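Long-range contacts in TrwG component of type IV secretion system (Bartonella birtlesii, PDB 4JF8), which is a VirB8-family component of a type IV secretion system, probably an inner-membrane subunit whose soluble domain, the part described here, helps assemble the secretion channel: residues T38-V43 against Y145-A150; L74-V79 against Q165-R170; A101-K106 against T124-S129; H138-I143 against D172-L177. All coordinates share one frame; numbering follows the deposited sequence. Where two conformers were deposited one is given.

All four contacts reach one antiparallel sheet of the NTF2-like VirB8 domain, whose strands 101-112, 117-128, 137-147 and 164-173 lie in chain order. Contact 3 sits in the hairpin of the first two, and contact 4 pairs the last two. Contact 1 sets the N-terminal segment against the C-terminal end of strand 137-147, its centre about 24 Å from that of contact 4. Contact 2 bridges the sheet's last strand to the start of helix 77-85, about 13 Å from contact 1 between centres. Contact 3 falls within the chain spans of contacts 1 and 2 and closes before contact 4 opens. The N-terminal segment, a helix start and the C-terminal tail are thus tied to one sheet.

Contact 1: T38-V43 against Y145-A150; sequences TSYGEV and YTYVGA
The ring of Y40 stands edge-on over the face of Y147, a T-shaped pair with centroids 4.7 Å apart and planes at 72°. Y40 CD2 does most of the touching: it lies 3.4 Å above the plane of the Y147 ring, over its centre, while CE2, the next atom of the same edge, reaches Y147 CG at 3.6 Å. Y147 CB falls in the plane of the Y40 ring, at that edge. Y147 CB points toward the 38-43 segment, and chi1 of -63° sets CG beside the backbone N; S39 CA comes within 4.0 Å of Y147 CE1. The pair sits where the N-terminal segment of this VirB8 domain meets the end of strand 137-147, just ahead of helix 42-57. D45 of that helix gathers the polar ends: its carboxylate is hydrogen-bonded to the hydroxyls of S39, Y145 and Y147 and to the backbone N of Y40. S39 OG also accepts from G41 N at 2.9 Å, forming an ST turn that leads to the helix N-cap at G41. Two residues earlier on the strand, Y145 CE1 approaches T38 O obliquely at 4.0 Å. A water donates to T38 O at 2.8 Å and to Y145 O as well, linking the two backbones where no direct hydrogen bond joins the segments.

Contact 2: L74-V79 against Q165-R170; sequences LSTAAV and QVTSYR
V166 O takes two donors from one residue: T76 N at 3.1 Å, with an almost straight N-H...O angle of 178°, and T76 OG1, a weak bond at 3.4 Å. T76 is the N-cap of helix 77-85, and its OG1 also accepts from V79 N at 3.3 Å, so one hydroxyl both caps the helix and leans on the edge of the sheet. OG1 lies between the backbone N and the carbonyl carbon (chi1 62°), a position from which it reaches V79 N and V166 O alike. The link between helix 64-73 and helix 77-85 is thereby fastened to strand 164-173, the outermost strand on this side of the sheet in the VirB8 domain. The fastening is a single beta bridge, S75 with V166, whose second main-chain bond runs from V166 N to L74 O at 2.8 Å. S75 points its CB away from the strand, and its OG is hydrogen-bonded to the hydroxyl of Y52 and to the carbonyl of T71. The strand is irregular here: T167 and S168 both face G144 of the neighbouring strand, a classic beta bulge. Apolar atoms flank the polar link. T76 CG2 meets T167 CG2, the two side chains crossing at a slant, and also approaches Q165 CB at 4.0 Å. V79 points toward the strand; its CG1 lies 4.2 Å from V166 CG1, and its CG2 sits against the main chain of the bulge, 3.4 Å from T167 O.

Contact 3: A101-K106 against T124-S129; sequences ARITVK and TQQHDS
Q126 crosses I103 at a slant and reaches A101 with its amide. CB lies 3.9 Å from R102 O, and CG is closer to the same oxygen at 3.6 Å, with A101 CB 4.2 Å from CG as well. CG is anti to the backbone N (chi1 -177°), and the extended chain beyond it carries the amide to A101 and D128. At the tip the amide splits its contacts: OE1 comes within 4.1 Å of I103 CG1, whereas NE2 touches A101 CB and donates to D128 OD1 at 2.9 Å. That bond is nearly straight (179°), lies in the amide plane and uses the syn lone pair of the carboxylate oxygen. OD1 itself rests 3.5 Å from A101 CB, which thus touches both ends of the amide-carboxylate bond. These residues share one face of an antiparallel beta hairpin made of strands 101-112 and 117-128. R102 with H127 and T104 with Q125 are the hydrogen-bonded pairs, each with two main-chain bonds; A101-D128, I103-Q126 and V105-T124 are the non-hydrogen-bonded pairs. Further along the Q126 face, I103 CG2 packs 3.8 Å from T124 CB, the two side chains side by side and pointing the same way, and V105 stands likewise beside T124. L97 of helix 93-97 packs on both I103 and Q126. On the other face T104 OG1 lies 4.0 Å from H127 CD2, while R102, in the conformer given, turns away to form salt bridges with D60 and D62.

Contact 4: H138-I143 against D172-L177; sequences HQIATI and DPEILL
The H138 imidazole meets L176 CD1 obliquely, CG to CD1 at 4.1 Å, with the two side chains crossing at about a right angle; E174 OE1 also approaches the ring obliquely. The E174 carboxylate, the other flat group, has OE1 3.8 Å from H138 CB, while its carbon CD lies 3.9 Å from I140 CD1 in the I140 conformer given. CG is anti to the backbone N in E174 (chi1 -168°), and from there it packs on the same CD1 of I140 at 3.6 Å. R108 and R121 form salt bridges with E174 OE1 and OE2. The backbones of the two segments are neighbouring antiparallel strands of the VirB8 domain's sheet, 137-147 and the end of 164-173. I140 and D172 form a hydrogen-bonded pair, I140 N to D172 O at 2.8 Å and D172 N to I140 O at 2.9 Å; Q139 faces P173 as the non-hydrogen-bonded pair. E174 N then donates to H138 O from above the carbonyl plane, extending the pairing. A bridging water donates to I140 O and to D172 OD2, the latter at 2.6 Å, and accepts from T142 OG1; R170 also grips the carboxylate, NH2 on OD1 and NE on OD2.

Contact 1: T38-V43 against Y145-A150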
# COMPACT_ATOMS: atom_id res chain seq x y z
N THR A 38 -12.38 -7.99 -17.42
CA THR A 38 -13.56 -7.55 -16.67
C THR A 38 -13.36 -7.69 -15.15
O THR A 38 -13.73 -6.81 -14.38
CB THR A 38 -14.81 -8.34 -17.10
OG1 THR A 38 -15.06 -8.14 -18.51
CG2 THR A 38 -16.03 -7.90 -16.33
N SER A 39 -12.76 -8.80 -14.73
CA SER A 39 -12.64 -9.15 -13.33
C SER A 39 -11.54 -10.16 -13.16
O SER A 39 -11.29 -10.99 -14.04
CB SER A 39 -13.97 -9.74 -12.84
OG SER A 39 -13.90 -10.19 -11.48
N TYR A 40 -10.88 -10.11 -12.00
CA TYR A 40 -9.94 -11.16 -11.60
C TYR A 40 -10.51 -11.99 -10.45
O TYR A 40 -9.79 -12.69 -9.74
CB TYR A 40 -8.58 -10.56 -11.24
CG TYR A 40 -7.66 -10.40 -12.42
CD1 TYR A 40 -6.75 -11.38 -12.74
CD2 TYR A 40 -7.71 -9.27 -13.22
CE1 TYR A 40 -5.89 -11.23 -13.82
CE2 TYR A 40 -6.86 -9.10 -14.28
CZ TYR A 40 -5.96 -10.09 -14.59
OH TYR A 40 -5.11 -9.92 -15.67
N GLY A 41 -11.84 -11.96 -10.33
CA GLY A 41 -12.52 -12.69 -9.27
C GLY A 41 -12.76 -11.83 -8.05
O GLY A 41 -12.22 -10.72 -7.92
N GLU A 42 -13.55 -12.32 -7.13
CA GLU A 42 -14.03 -11.51 -6.03
C GLU A 42 -12.90 -11.05 -5.11
O GLU A 42 -12.87 -9.90 -4.70
CB GLU A 42 -15.11 -12.23 -5.21
CG GLU A 42 -15.83 -11.28 -4.26
CD GLU A 42 -17.07 -11.85 -3.61
OE1 GLU A 42 -18.12 -11.14 -3.63
OE2 GLU A 42 -16.99 -12.95 -3.04
N VAL A 43 -12.00 -11.95 -4.76
CA VAL A 43 -10.96 -11.64 -3.77
C VAL A 43 -9.97 -10.60 -4.32
O VAL A 43 -9.61 -9.64 -3.63
CB VAL A 43 -10.28 -12.93 -3.25
CG1 VAL A 43 -9.12 -12.61 -2.34
CG2 VAL A 43 -11.27 -13.79 -2.48
N TYR A 145 -14.98 -0.21 -12.89
CA TYR A 145 -13.56 -0.57 -12.97
C TYR A 145 -13.31 -1.59 -14.05
O TYR A 145 -14.24 -2.25 -14.52
CB TYR A 145 -13.03 -1.06 -11.62
CG TYR A 145 -13.61 -2.38 -11.15
CD1 TYR A 145 -12.95 -3.57 -11.38
CD2 TYR A 145 -14.82 -2.43 -10.47
CE1 TYR A 145 -13.48 -4.79 -10.95
CE2 TYR A 145 -15.36 -3.62 -10.03
CZ TYR A 145 -14.67 -4.81 -10.25
OH TYR A 145 -15.19 -6.01 -9.80
N THR A 146 -12.06 -1.71 -14.44
CA THR A 146 -11.62 -2.65 -15.46
C THR A 146 -10.15 -2.93 -15.20
O THR A 146 -9.51 -2.29 -14.37
CB THR A 146 -11.83 -2.06 -16.88
OG1 THR A 146 -11.68 -3.10 -17.85
CG2 THR A 146 -10.87 -0.92 -17.16
N TYR A 147 -9.62 -3.90 -15.93
CA TYR A 147 -8.18 -4.19 -15.92
C TYR A 147 -7.68 -4.08 -17.35
O TYR A 147 -8.18 -4.81 -18.22
CB TYR A 147 -7.90 -5.58 -15.37
CG TYR A 147 -8.30 -5.81 -13.93
CD1 TYR A 147 -9.59 -6.20 -13.58
CD2 TYR A 147 -7.37 -5.65 -12.91
CE1 TYR A 147 -9.93 -6.44 -12.27
CE2 TYR A 147 -7.70 -5.89 -11.59
CZ TYR A 147 -8.98 -6.28 -11.28
OH TYR A 147 -9.28 -6.57 -9.96
N VAL A 148 -6.72 -3.21 -17.57
CA VAL A 148 -6.25 -2.90 -18.92
C VAL A 148 -4.95 -3.62 -19.28
O VAL A 148 -4.49 -3.48 -20.41
CB VAL A 148 -6.11 -1.38 -19.16
CG1 VAL A 148 -7.44 -0.68 -18.84
CG2 VAL A 148 -4.96 -0.76 -18.38
N GLY A 149 -4.39 -4.40 -18.37
CA GLY A 149 -3.10 -5.07 -18.62
C GLY A 149 -1.92 -4.36 -18.01
O GLY A 149 -2.02 -3.24 -17.50
N ALA A 150 -0.77 -5.02 -18.04
CA ALA A 150 0.42 -4.50 -17.40
C ALA A 150 0.80 -3.15 -17.97
O ALA A 150 0.87 -2.99 -19.19
CB ALA A 150 1.57 -5.48 -17.60
O HOH W 1 -14.55 -4.58 -15.79

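Contact 2: L74-V79 against Q165-R170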
# COMPACT_ATOMS: atom_id res chain seq x y z
N LEU A 74 -4.33 4.49 -10.12
CA LEU A 74 -5.41 3.53 -10.29
C LEU A 74 -6.64 4.09 -10.97
O LEU A 74 -7.64 3.37 -11.05
CB LEU A 74 -5.76 2.91 -8.93
CG LEU A 74 -4.65 2.18 -8.16
CD1 LEU A 74 -5.25 1.58 -6.92
CD2 LEU A 74 -3.99 1.11 -9.03
N SER A 75 -6.56 5.32 -11.46
CA SER A 75 -7.69 6.00 -12.11
C SER A 75 -7.42 6.22 -13.58
O SER A 75 -6.31 6.58 -13.96
CB SER A 75 -7.89 7.36 -11.47
OG SER A 75 -8.18 7.28 -10.06
N THR A 76 -8.44 6.07 -14.42
CA THR A 76 -8.31 6.51 -15.80
C THR A 76 -8.07 8.00 -15.84
O THR A 76 -8.30 8.71 -14.86
CB THR A 76 -9.59 6.25 -16.62
OG1 THR A 76 -10.65 7.03 -16.02
CG2 THR A 76 -9.94 4.75 -16.71
N ALA A 77 -7.63 8.49 -16.99
CA ALA A 77 -7.38 9.92 -17.14
C ALA A 77 -8.58 10.78 -16.75
O ALA A 77 -8.45 11.78 -16.05
CB ALA A 77 -6.95 10.20 -18.58
N ALA A 78 -9.77 10.38 -17.17
CA ALA A 78 -10.97 11.14 -16.86
C ALA A 78 -11.27 11.16 -15.35
O ALA A 78 -11.66 12.18 -14.78
CB ALA A 78 -12.18 10.64 -17.62
N VAL A 79 -11.04 10.01 -14.69
CA VAL A 79 -11.27 9.94 -13.25
C VAL A 79 -10.17 10.71 -12.50
O VAL A 79 -10.43 11.37 -11.49
CB VAL A 79 -11.43 8.48 -12.80
CG1 VAL A 79 -11.50 8.35 -11.30
CG2 VAL A 79 -12.69 7.88 -13.41
N GLN A 165 -7.94 -0.17 -13.24
CA GLN A 165 -8.32 1.20 -13.54
C GLN A 165 -9.76 1.44 -13.13
O GLN A 165 -10.67 0.71 -13.57
CB GLN A 165 -8.18 1.53 -15.02
CG GLN A 165 -6.76 1.54 -15.54
CD GLN A 165 -5.98 2.75 -15.08
OE1 GLN A 165 -5.43 2.79 -13.95
NE2 GLN A 165 -5.93 3.73 -15.92
N VAL A 166 -9.95 2.44 -12.28
CA VAL A 166 -11.29 2.93 -11.96
C VAL A 166 -11.72 3.82 -13.11
O VAL A 166 -11.05 4.83 -13.42
CB VAL A 166 -11.30 3.64 -10.62
CG1 VAL A 166 -12.62 4.40 -10.40
CG2 VAL A 166 -11.05 2.66 -9.49
N THR A 167 -12.85 3.46 -13.73
CA THR A 167 -13.37 4.15 -14.91
C THR A 167 -14.49 5.12 -14.55
O THR A 167 -14.81 6.01 -15.34
CB THR A 167 -13.90 3.15 -15.94
OG1 THR A 167 -14.94 2.37 -15.32
CG2 THR A 167 -12.76 2.25 -16.43
N SER A 168 -15.09 4.94 -13.38
CA SER A 168 -16.08 5.88 -12.85
C SER A 168 -16.10 5.75 -11.34
O SER A 168 -15.93 4.67 -10.81
CB SER A 168 -17.48 5.64 -13.45
OG SER A 168 -18.02 4.41 -13.08
N TYR A 169 -16.33 6.86 -10.65
CA TYR A 169 -16.34 6.85 -9.20
C TYR A 169 -17.21 7.97 -8.69
O TYR A 169 -16.96 9.13 -8.99
CB TYR A 169 -14.92 6.99 -8.66
CG TYR A 169 -14.82 6.90 -7.16
CD1 TYR A 169 -14.57 5.68 -6.55
CD2 TYR A 169 -14.92 8.01 -6.35
CE1 TYR A 169 -14.43 5.57 -5.19
CE2 TYR A 169 -14.79 7.92 -4.99
CZ TYR A 169 -14.54 6.69 -4.41
OH TYR A 169 -14.39 6.55 -3.04
N ARG A 170 -18.18 7.62 -7.87
CA ARG A 170 -18.95 8.61 -7.12
C ARG A 170 -19.19 8.09 -5.73
O ARG A 170 -19.16 6.88 -5.48
CB ARG A 170 -20.30 8.91 -7.80
CG ARG A 170 -21.21 7.70 -7.94
CD ARG A 170 -22.56 8.06 -8.57
NE ARG A 170 -23.30 9.03 -7.76
CZ ARG A 170 -23.72 10.23 -8.15
NH1 ARG A 170 -23.59 10.67 -9.40
NH2 ARG A 170 -24.34 10.99 -7.26

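Contact 3: A101-K106 against T124-S129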
# COMPACT_ATOMS: atom_id res chain seq x y z
N ALA A 101 -6.02 18.23 10.44
CA ALA A 101 -7.12 17.28 10.56
C ALA A 101 -6.81 16.05 9.75
O ALA A 101 -6.08 16.13 8.76
CB ALA A 101 -8.41 17.89 10.04
N ARG A 102 -7.41 14.95 10.18
CA ARG A 102 -7.39 13.69 9.44
C ARG A 102 -8.83 13.32 9.16
O ARG A 102 -9.72 13.61 9.96
CB ARG A 102 -6.77 12.56 10.28
CG ARG A 102 -5.26 12.58 10.37
CD ARG A 102 -4.69 11.28 10.94
NE ARG A 102 -3.26 11.39 11.15
CZ ARG A 102 -2.73 11.89 12.26
NH1 ARG A 102 -3.53 12.25 13.24
NH2 ARG A 102 -1.41 11.98 12.40
N ILE A 103 -9.05 12.67 8.03
CA ILE A 103 -10.32 12.01 7.71
C ILE A 103 -10.00 10.53 7.67
O ILE A 103 -9.25 10.08 6.80
CB ILE A 103 -10.94 12.49 6.39
CG1 ILE A 103 -11.29 13.98 6.43
CG2 ILE A 103 -12.23 11.69 6.15
CD1 ILE A 103 -11.72 14.55 5.10
N THR A 104 -10.55 9.82 8.62
CA THR A 104 -10.29 8.39 8.77
C THR A 104 -11.42 7.59 8.17
O THR A 104 -12.59 7.92 8.35
CB THR A 104 -10.01 8.07 10.24
OG1 THR A 104 -8.96 8.96 10.68
CG2 THR A 104 -9.54 6.66 10.40
N VAL A 105 -11.05 6.54 7.45
CA VAL A 105 -11.98 5.76 6.63
C VAL A 105 -12.03 4.34 7.16
O VAL A 105 -10.98 3.72 7.38
CB VAL A 105 -11.50 5.73 5.17
CG1 VAL A 105 -12.40 4.83 4.32
CG2 VAL A 105 -11.43 7.13 4.60
N LYS A 106 -13.24 3.80 7.29
CA LYS A 106 -13.47 2.38 7.63
C LYS A 106 -14.37 1.77 6.57
O LYS A 106 -15.53 2.17 6.41
CB LYS A 106 -14.16 2.23 8.98
N THR A 124 -16.66 7.69 7.03
CA THR A 124 -15.56 8.63 7.23
C THR A 124 -15.84 9.40 8.51
O THR A 124 -16.97 9.59 8.92
CB THR A 124 -15.42 9.62 6.07
OG1 THR A 124 -16.58 10.46 5.98
CG2 THR A 124 -15.24 8.87 4.78
N GLN A 125 -14.78 9.84 9.15
CA GLN A 125 -14.91 10.67 10.34
C GLN A 125 -13.69 11.57 10.43
O GLN A 125 -12.54 11.13 10.36
CB GLN A 125 -15.05 9.81 11.58
CG GLN A 125 -15.41 10.63 12.81
CD GLN A 125 -15.87 9.78 13.97
OE1 GLN A 125 -15.36 8.67 14.17
NE2 GLN A 125 -16.83 10.27 14.73
N GLN A 126 -13.96 12.85 10.60
CA GLN A 126 -12.89 13.84 10.68
C GLN A 126 -12.45 14.04 12.12
O GLN A 126 -13.28 14.21 13.02
CB GLN A 126 -13.34 15.16 10.08
CG GLN A 126 -12.24 16.22 10.05
CD GLN A 126 -12.60 17.41 9.20
OE1 GLN A 126 -13.16 17.26 8.12
NE2 GLN A 126 -12.25 18.59 9.67
N HIS A 127 -11.15 13.95 12.34
CA HIS A 127 -10.54 14.22 13.63
C HIS A 127 -9.64 15.41 13.47
O HIS A 127 -8.62 15.32 12.80
CB HIS A 127 -9.70 13.04 14.09
CG HIS A 127 -10.48 11.81 14.37
ND1 HIS A 127 -10.77 11.40 15.65
CD2 HIS A 127 -11.04 10.89 13.54
CE1 HIS A 127 -11.49 10.29 15.60
NE2 HIS A 127 -11.66 9.96 14.34
N ASP A 128 -9.99 16.53 14.09
CA ASP A 128 -9.12 17.70 14.05
C ASP A 128 -7.99 17.47 15.04
O ASP A 128 -8.17 16.82 16.07
CB ASP A 128 -9.88 18.96 14.43
CG ASP A 128 -10.91 19.38 13.38
OD1 ASP A 128 -10.93 18.83 12.28
OD2 ASP A 128 -11.73 20.27 13.69
N SER A 129 -6.84 18.04 14.73
CA SER A 129 -5.66 17.91 15.59
C SER A 129 -5.92 18.50 16.97
O SER A 129 -5.29 18.10 17.95
CB SER A 129 -4.44 18.59 14.95
OG SER A 129 -4.62 19.95 14.70

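Contact 4: H138-I143 against D172-L177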
# COMPACT_ATOMS: atom_id res chain seq x y z
N HIS A 138 -21.82 8.00 6.90
CA HIS A 138 -22.03 6.69 6.28
C HIS A 138 -22.24 6.89 4.80
O HIS A 138 -23.23 7.49 4.38
CB HIS A 138 -23.24 6.01 6.93
CG HIS A 138 -23.06 5.82 8.40
ND1 HIS A 138 -22.56 4.65 8.95
CD2 HIS A 138 -23.28 6.66 9.44
CE1 HIS A 138 -22.49 4.78 10.26
NE2 HIS A 138 -22.90 5.99 10.58
N GLN A 139 -21.30 6.38 4.01
CA GLN A 139 -21.24 6.63 2.58
C GLN A 139 -21.25 5.33 1.79
O GLN A 139 -20.96 4.26 2.32
CB GLN A 139 -19.97 7.41 2.25
CG GLN A 139 -19.88 8.77 2.92
CD GLN A 139 -18.68 9.58 2.48
OE1 GLN A 139 -17.84 9.98 3.29
NE2 GLN A 139 -18.58 9.82 1.18
N ILE A 140 -21.60 5.45 0.51
CA ILE A 140 -21.52 4.36 -0.47
C ILE A 140 -20.77 4.89 -1.67
O ILE A 140 -21.17 5.91 -2.25
CB ILE A 140 -22.90 3.91 -1.01
CG1 ILE A 140 -23.82 3.54 0.14
CG2 ILE A 140 -22.75 2.71 -1.95
CD1 ILE A 140 -23.40 2.28 0.83
N ALA A 141 -19.69 4.20 -2.06
CA ALA A 141 -19.04 4.47 -3.34
C ALA A 141 -19.61 3.54 -4.39
O ALA A 141 -19.74 2.34 -4.15
CB ALA A 141 -17.54 4.28 -3.28
N THR A 142 -19.95 4.10 -5.55
CA THR A 142 -20.40 3.31 -6.70
C THR A 142 -19.27 3.42 -7.70
O THR A 142 -18.91 4.53 -8.11
CB THR A 142 -21.73 3.84 -7.27
OG1 THR A 142 -22.73 3.78 -6.24
CG2 THR A 142 -22.16 3.02 -8.45
N ILE A 143 -18.69 2.29 -8.05
CA ILE A 143 -17.41 2.26 -8.75
C ILE A 143 -17.50 1.42 -10.01
O ILE A 143 -17.95 0.27 -9.98
CB ILE A 143 -16.31 1.67 -7.85
CG1 ILE A 143 -16.34 2.34 -6.48
CG2 ILE A 143 -14.94 1.83 -8.50
CD1 ILE A 143 -15.26 1.89 -5.53
N ASP A 172 -21.99 8.71 -2.31
CA ASP A 172 -23.29 9.22 -1.90
C ASP A 172 -23.56 8.79 -0.47
O ASP A 172 -23.04 7.78 -0.01
CB ASP A 172 -24.37 8.63 -2.80
CG ASP A 172 -24.24 9.06 -4.25
OD1 ASP A 172 -24.65 10.18 -4.61
OD2 ASP A 172 -23.67 8.29 -5.07
N PRO A 173 -24.45 9.50 0.24
CA PRO A 173 -24.88 9.03 1.55
C PRO A 173 -25.56 7.67 1.47
O PRO A 173 -26.35 7.41 0.55
CB PRO A 173 -25.87 10.11 2.01
CG PRO A 173 -25.45 11.33 1.27
CD PRO A 173 -25.03 10.82 -0.07
N GLU A 174 -25.27 6.82 2.44
CA GLU A 174 -25.94 5.53 2.54
C GLU A 174 -27.36 5.73 3.04
O GLU A 174 -27.62 6.58 3.85
CB GLU A 174 -25.19 4.62 3.52
CG GLU A 174 -25.65 3.16 3.46
CD GLU A 174 -24.94 2.26 4.45
OE1 GLU A 174 -24.22 2.77 5.31
OE2 GLU A 174 -25.17 1.03 4.38
N ILE A 175 -28.26 4.90 2.53
CA ILE A 175 -29.64 4.82 3.01
C ILE A 175 -29.64 3.98 4.27
O ILE A 175 -29.06 2.89 4.28
CB ILE A 175 -30.52 4.17 1.94
CG1 ILE A 175 -30.63 5.08 0.72
CG2 ILE A 175 -31.89 3.83 2.51
CD1 ILE A 175 -31.02 4.33 -0.52
N LEU A 176 -30.25 4.49 5.34
CA LEU A 176 -30.31 3.82 6.64
C LEU A 176 -31.76 3.83 7.10
O LEU A 176 -32.30 4.87 7.45
CB LEU A 176 -29.42 4.55 7.66
CG LEU A 176 -27.93 4.59 7.26
CD1 LEU A 176 -27.12 5.50 8.18
CD2 LEU A 176 -27.35 3.19 7.26
N LEU A 177 -32.40 2.67 7.03
CA LEU A 177 -33.82 2.51 7.38
C LEU A 177 -33.93 2.00 8.81
O LEU A 177 -33.87 0.80 9.05
CB LEU A 177 -34.50 1.54 6.41
CG LEU A 177 -34.38 1.86 4.92
CD1 LEU A 177 -35.17 0.85 4.11
CD2 LEU A 177 -34.84 3.27 4.59
O HOH W 2 -26.22 8.36 5.47
O HOH W 3 -22.73 5.88 -4.52